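Local coordinates for protein unsaturated glucuronyl hydrolase (Streptococcus agalactiae, PDB 2ZZR) that hydrolyses unsaturated hyaluronan, chondroitin and heparin disaccharides, releasing the unsaturated uronic acid from the rest of the sugar, at residues Asp44-Glu48 against Glu49-Pro53; Lys61-Asp64 against Asn65-Thr69. All coordinates share one frame; numbering follows the deposited sequence.

Contact 1 (Asp44-Glu48 against Glu49-Pro53); sequences DYFGE and EYPTP
The ring of Phe46 lies across Pro51, which covers one of its faces: Pro51 CD stands 3.9 Å from the ring centroid and 4° off the ring normal, a CH-pi contact. At the far end of the ring Phe46 CZ meets Pro51 CB at 3.4 Å, and the two side chains cross at about a right angle. With CG anti to its own carbonyl carbon (chi1 -62°), Phe46 projects from the last turn of its helix toward the strand; Tyr45 CD1 lies over the rim of the opposite face, and Phe46 CZ sits in plane at the edge of the Tyr45 ring. Between helix and strand the chain reverses through a type II' beta turn from Phe46 to Glu49. Glu49 N donates to Phe46 O (2.9 Å, 147° at the hydrogen), and Gly47 supplies the positive phi that this turn type requires. One water lies within hydrogen-bonding distance of both Gly47 O and Glu49 O; the second donates to Glu48 O at 2.7 Å and also lies 3.1 Å from Tyr50 OH. The turn thus joins helix 25-46 to strand 50-56. Trp73 of helix 70-84 meets the Phe46 ring edge-to-face and also touches Pro51, while Tyr50 packs against helices 70-84 and 87-105.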
loop_
_atom_site.group_PDB
_atom_site.type_symbol
_atom_site.label_atom_id
_atom_site.label_comp_id
_atom_site.label_asym_id
_atom_site.label_seq_id
_atom_site.Cartn_x
_atom_site.Cartn_y
_atom_site.Cartn_z
ATOM N N ASP A 44 -22.650 -5.563 8.262
ATOM C CA ASP A 44 -23.725 -5.316 9.216
ATOM C C ASP A 44 -23.258 -4.474 10.413
ATOM O O ASP A 44 -24.005 -3.631 10.917
ATOM C CB ASP A 44 -24.326 -6.645 9.677
ATOM C CG ASP A 44 -24.982 -7.425 8.534
ATOM O OD1 ASP A 44 -25.597 -6.809 7.636
ATOM O OD2 ASP A 44 -24.891 -8.666 8.544
ATOM N N TYR A 45 -22.020 -4.705 10.849
ATOM C CA TYR A 45 -21.400 -3.957 11.944
ATOM C C TYR A 45 -21.166 -2.482 11.592
ATOM O O TYR A 45 -21.495 -1.590 12.382
ATOM C CB TYR A 45 -20.092 -4.637 12.369
ATOM C CG TYR A 45 -19.363 -3.986 13.533
ATOM C CD1 TYR A 45 -18.149 -3.327 13.333
ATOM C CD2 TYR A 45 -19.875 -4.038 14.829
ATOM C CE1 TYR A 45 -17.468 -2.733 14.388
ATOM C CE2 TYR A 45 -19.196 -3.442 15.901
ATOM C CZ TYR A 45 -17.994 -2.788 15.666
ATOM O OH TYR A 45 -17.313 -2.202 16.711
ATOM N N PHE A 46 -20.614 -2.228 10.405
ATOM C CA PHE A 46 -20.307 -0.860 9.984
ATOM C C PHE A 46 -21.476 -0.120 9.349
ATOM O O PHE A 46 -21.543 1.104 9.426
ATOM C CB PHE A 46 -19.076 -0.825 9.056
ATOM C CG PHE A 46 -17.819 -1.329 9.707
ATOM C CD1 PHE A 46 -17.338 -0.731 10.869
ATOM C CD2 PHE A 46 -17.118 -2.404 9.169
ATOM C CE1 PHE A 46 -16.187 -1.195 11.484
ATOM C CE2 PHE A 46 -15.961 -2.878 9.782
ATOM C CZ PHE A 46 -15.496 -2.272 10.943
ATOM N N GLY A 47 -22.396 -0.858 8.730
ATOM C CA GLY A 47 -23.479 -0.240 7.966
ATOM C C GLY A 47 -22.942 0.613 6.829
ATOM O O GLY A 47 -22.151 0.140 6.006
ATOM N N GLU A 48 -23.361 1.874 6.794
ATOM C CA GLU A 48 -22.868 2.825 5.795
ATOM C C GLU A 48 -21.630 3.587 6.281
ATOM O O GLU A 48 -21.098 4.448 5.577
ATOM C CB GLU A 48 -23.983 3.779 5.345
ATOM C CG GLU A 48 -24.975 3.110 4.376
ATOM C CD GLU A 48 -25.981 4.065 3.748
ATOM O OE1 GLU A 48 -25.654 5.251 3.521
ATOM O OE2 GLU A 48 -27.111 3.615 3.459
ATOM N N GLU A 49 -21.172 3.253 7.484
ATOM C CA GLU A 49 -19.985 3.884 8.051
ATOM C C GLU A 49 -18.746 3.010 7.834
ATOM O O GLU A 49 -18.786 2.078 7.026
ATOM C CB GLU A 49 -20.216 4.246 9.519
ATOM C CG GLU A 49 -21.228 5.378 9.678
ATOM C CD GLU A 49 -21.208 6.017 11.051
ATOM O OE1 GLU A 49 -21.459 5.301 12.046
ATOM O OE2 GLU A 49 -20.952 7.245 11.129
ATOM N N TYR A 50 -17.653 3.317 8.534
ATOM C CA TYR A 50 -16.336 2.767 8.189
ATOM C C TYR A 50 -15.562 2.264 9.400
ATOM O O TYR A 50 -15.755 2.766 10.512
ATOM C CB TYR A 50 -15.500 3.832 7.451
ATOM C CG TYR A 50 -16.137 4.325 6.178
ATOM C CD1 TYR A 50 -17.119 5.321 6.205
ATOM C CD2 TYR A 50 -15.774 3.789 4.939
ATOM C CE1 TYR A 50 -17.725 5.764 5.038
ATOM C CE2 TYR A 50 -16.373 4.235 3.762
ATOM C CZ TYR A 50 -17.348 5.219 3.823
ATOM O OH TYR A 50 -17.948 5.663 2.668
ATOM N N PRO A 51 -14.675 1.269 9.194
ATOM C CA PRO A 51 -13.767 0.879 10.265
ATOM C C PRO A 51 -12.810 2.018 10.568
ATOM O O PRO A 51 -12.468 2.792 9.666
ATOM C CB PRO A 51 -12.984 -0.298 9.667
ATOM C CG PRO A 51 -13.144 -0.173 8.191
ATOM C CD PRO A 51 -14.480 0.463 7.973
ATOM N N THR A 52 -12.401 2.123 11.831
ATOM C CA THR A 52 -11.282 2.982 12.202
ATOM C C THR A 52 -10.012 2.422 11.543
ATOM O O THR A 52 -9.997 1.255 11.136
ATOM C CB THR A 52 -11.090 3.036 13.738
ATOM O OG1 THR A 52 -11.123 1.706 14.281
ATOM C CG2 THR A 52 -12.185 3.878 14.376
ATOM N N PRO A 53 -8.956 3.256 11.404
ATOM C CA PRO A 53 -7.694 2.788 10.814
ATOM C C PRO A 53 -7.218 1.449 11.370
ATOM O O PRO A 53 -6.853 0.561 10.591
ATOM C CB PRO A 53 -6.713 3.914 11.166
ATOM C CG PRO A 53 -7.573 5.133 11.143
ATOM C CD PRO A 53 -8.896 4.694 11.739
HETATM O O HOH W 1 -19.820 0.960 4.759
HETATM O O HOH W 2 -20.942 5.088 2.921
#

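Contact 2 (Lys61-Asp64 against Asn65-Thr69); sequences KVMD and NTEWT
Met63 has chi1 at 76°, which sets CG between the backbone N and the carbonyl carbon, and a bend at chi3 (-65°) then turns the methyl toward Thr66 and Glu67. Its CE lies 3.5 Å from Glu67 CG and 3.6 Å from Thr66 OG1, and SD also rests against Glu67 CG, at 3.6 Å. The thioether thus rests on the aliphatic part of Glu67, and the two side chains cross at about a right angle. Asp64 and Thr66 both carry a positive, staggered chi1, which brings carboxylate and hydroxyl together: Thr66 OG1 donates to Asp64 OD1 at 2.7 Å, on the syn side and 30° out of the carboxylate plane. A weak backbone bond, Thr66 N to Asp64 O (3.2 Å), spans the same two residues. These contacts lie in the loop that leaves strand 59-63 of a two-stranded antiparallel sheet and leads into helix 70-84 of this alpha-helical barrel enzyme of glycosyl hydrolase family 88. Farther along, Glu67 OE1 accepts Trp68 N at 3.0 Å through its anti lone pair. Asn65 turns instead to helix 87-105, its OD1 accepting from Arg103 and its ND2 bonded to Ser99. The Glu67 side chain lies about 7 Å from that of Asp114, the probable nucleophile, and Trp68 touches Asp114 directly.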
loop_
_atom_site.group_PDB
_atom_site.type_symbol
_atom_site.label_atom_id
_atom_site.label_comp_id
_atom_site.label_asym_id
_atom_site.label_seq_id
_atom_site.Cartn_x
_atom_site.Cartn_y
_atom_site.Cartn_z
ATOM N N LYS A 61 -13.443 0.039 15.792
ATOM C CA LYS A 61 -14.508 0.977 16.097
ATOM C C LYS A 61 -15.110 1.473 14.785
ATOM O O LYS A 61 -14.578 1.199 13.700
ATOM C CB LYS A 61 -13.998 2.129 16.974
ATOM C CG LYS A 61 -13.777 1.715 18.424
ATOM C CD LYS A 61 -13.070 2.789 19.243
ATOM C CE LYS A 61 -12.659 2.224 20.587
ATOM N NZ LYS A 61 -11.843 3.191 21.370
ATOM N N VAL A 62 -16.225 2.187 14.888
ATOM C CA VAL A 62 -16.958 2.674 13.725
ATOM C C VAL A 62 -16.787 4.186 13.605
ATOM O O VAL A 62 -16.894 4.907 14.607
ATOM C CB VAL A 62 -18.464 2.314 13.824
ATOM C CG1 VAL A 62 -19.194 2.728 12.566
ATOM C CG2 VAL A 62 -18.642 0.820 14.074
ATOM N N MET A 63 -16.522 4.659 12.387
ATOM C CA MET A 63 -16.256 6.079 12.151
ATOM C C MET A 63 -16.858 6.590 10.844
ATOM O O MET A 63 -17.273 5.804 9.987
ATOM C CB MET A 63 -14.746 6.340 12.171
ATOM C CG MET A 63 -14.021 5.877 10.907
ATOM S SD MET A 63 -12.368 6.592 10.779
ATOM C CE MET A 63 -12.773 8.330 10.601
ATOM N N ASP A 64 -16.881 7.912 10.685
ATOM C CA ASP A 64 -17.373 8.521 9.458
ATOM C C ASP A 64 -16.277 8.576 8.387
ATOM O O ASP A 64 -15.202 7.987 8.561
ATOM C CB ASP A 64 -17.988 9.905 9.726
ATOM C CG ASP A 64 -16.982 10.918 10.273
ATOM O OD1 ASP A 64 -15.771 10.617 10.370
ATOM O OD2 ASP A 64 -17.415 12.044 10.601
ATOM N N ASN A 65 -16.561 9.272 7.288
ATOM C CA ASN A 65 -15.655 9.321 6.143
ATOM C C ASN A 65 -14.712 10.525 6.190
ATOM O O ASN A 65 -14.809 11.438 5.366
ATOM C CB ASN A 65 -16.447 9.290 4.825
ATOM C CG ASN A 65 -15.597 8.852 3.640
ATOM O OD1 ASN A 65 -14.389 8.645 3.768
ATOM N ND2 ASN A 65 -16.231 8.705 2.476
ATOM N N THR A 66 -13.788 10.509 7.151
ATOM C CA THR A 66 -12.899 11.653 7.376
ATOM C C THR A 66 -11.443 11.262 7.656
ATOM O O THR A 66 -10.623 12.121 7.974
ATOM C CB THR A 66 -13.396 12.536 8.552
ATOM O OG1 THR A 66 -13.432 11.752 9.746
ATOM C CG2 THR A 66 -14.788 13.114 8.267
ATOM N N GLU A 67 -11.116 9.978 7.538
ATOM C CA GLU A 67 -9.734 9.525 7.738
ATOM C C GLU A 67 -8.995 9.323 6.410
ATOM O O GLU A 67 -9.532 9.633 5.350
ATOM C CB GLU A 67 -9.687 8.252 8.593
ATOM C CG GLU A 67 -9.358 8.495 10.080
ATOM C CD GLU A 67 -7.914 8.893 10.332
ATOM O OE1 GLU A 67 -7.174 9.150 9.360
ATOM O OE2 GLU A 67 -7.520 8.958 11.521
ATOM N N TRP A 68 -7.757 8.834 6.477
ATOM C CA TRP A 68 -6.986 8.519 5.268
ATOM C C TRP A 68 -7.217 7.076 4.818
ATOM O O TRP A 68 -6.728 6.667 3.761
ATOM C CB TRP A 68 -5.478 8.766 5.480
ATOM C CG TRP A 68 -4.777 7.802 6.415
ATOM C CD1 TRP A 68 -4.694 7.895 7.778
ATOM C CD2 TRP A 68 -4.046 6.620 6.052
ATOM N NE1 TRP A 68 -3.966 6.847 8.284
ATOM C CE2 TRP A 68 -3.556 6.047 7.249
ATOM C CE3 TRP A 68 -3.763 5.986 4.830
ATOM C CZ2 TRP A 68 -2.803 4.862 7.266
ATOM C CZ3 TRP A 68 -3.007 4.809 4.843
ATOM C CH2 TRP A 68 -2.534 4.261 6.057
ATOM N N THR A 69 -7.984 6.338 5.618
ATOM C CA THR A 69 -8.069 4.878 5.531
ATOM C C THR A 69 -9.417 4.347 5.024
ATOM O O THR A 69 -9.568 3.137 4.828
ATOM C CB THR A 69 -7.838 4.248 6.911
ATOM O OG1 THR A 69 -8.647 4.921 7.889
ATOM C CG2 THR A 69 -6.375 4.346 7.318
#

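Overall arrangement
Contact 1 closes before contact 2 opens along the chain, and their centres lie 8 Å apart on the same side of the chain's centre. They share the antiparallel sheet of strands 50-56 and 59-63: contact 1 leads into the first strand from helix 25-46, and contact 2 leaves the second toward helix 70-84. Probable hydrogen bonds tie the strands, Tyr50 O to Met63 N at 2.8 Å and Thr52 N to Lys61 O at 3.0 Å. Beyond them Pro53 CG packs on Thr69 OG1 at 3.4 Å. The hairpin therefore connects helices 25-46 and 70-84; contact 1 lies away from the annotated sites, whereas contact 2 comes near Asp114, the probable nucleophile.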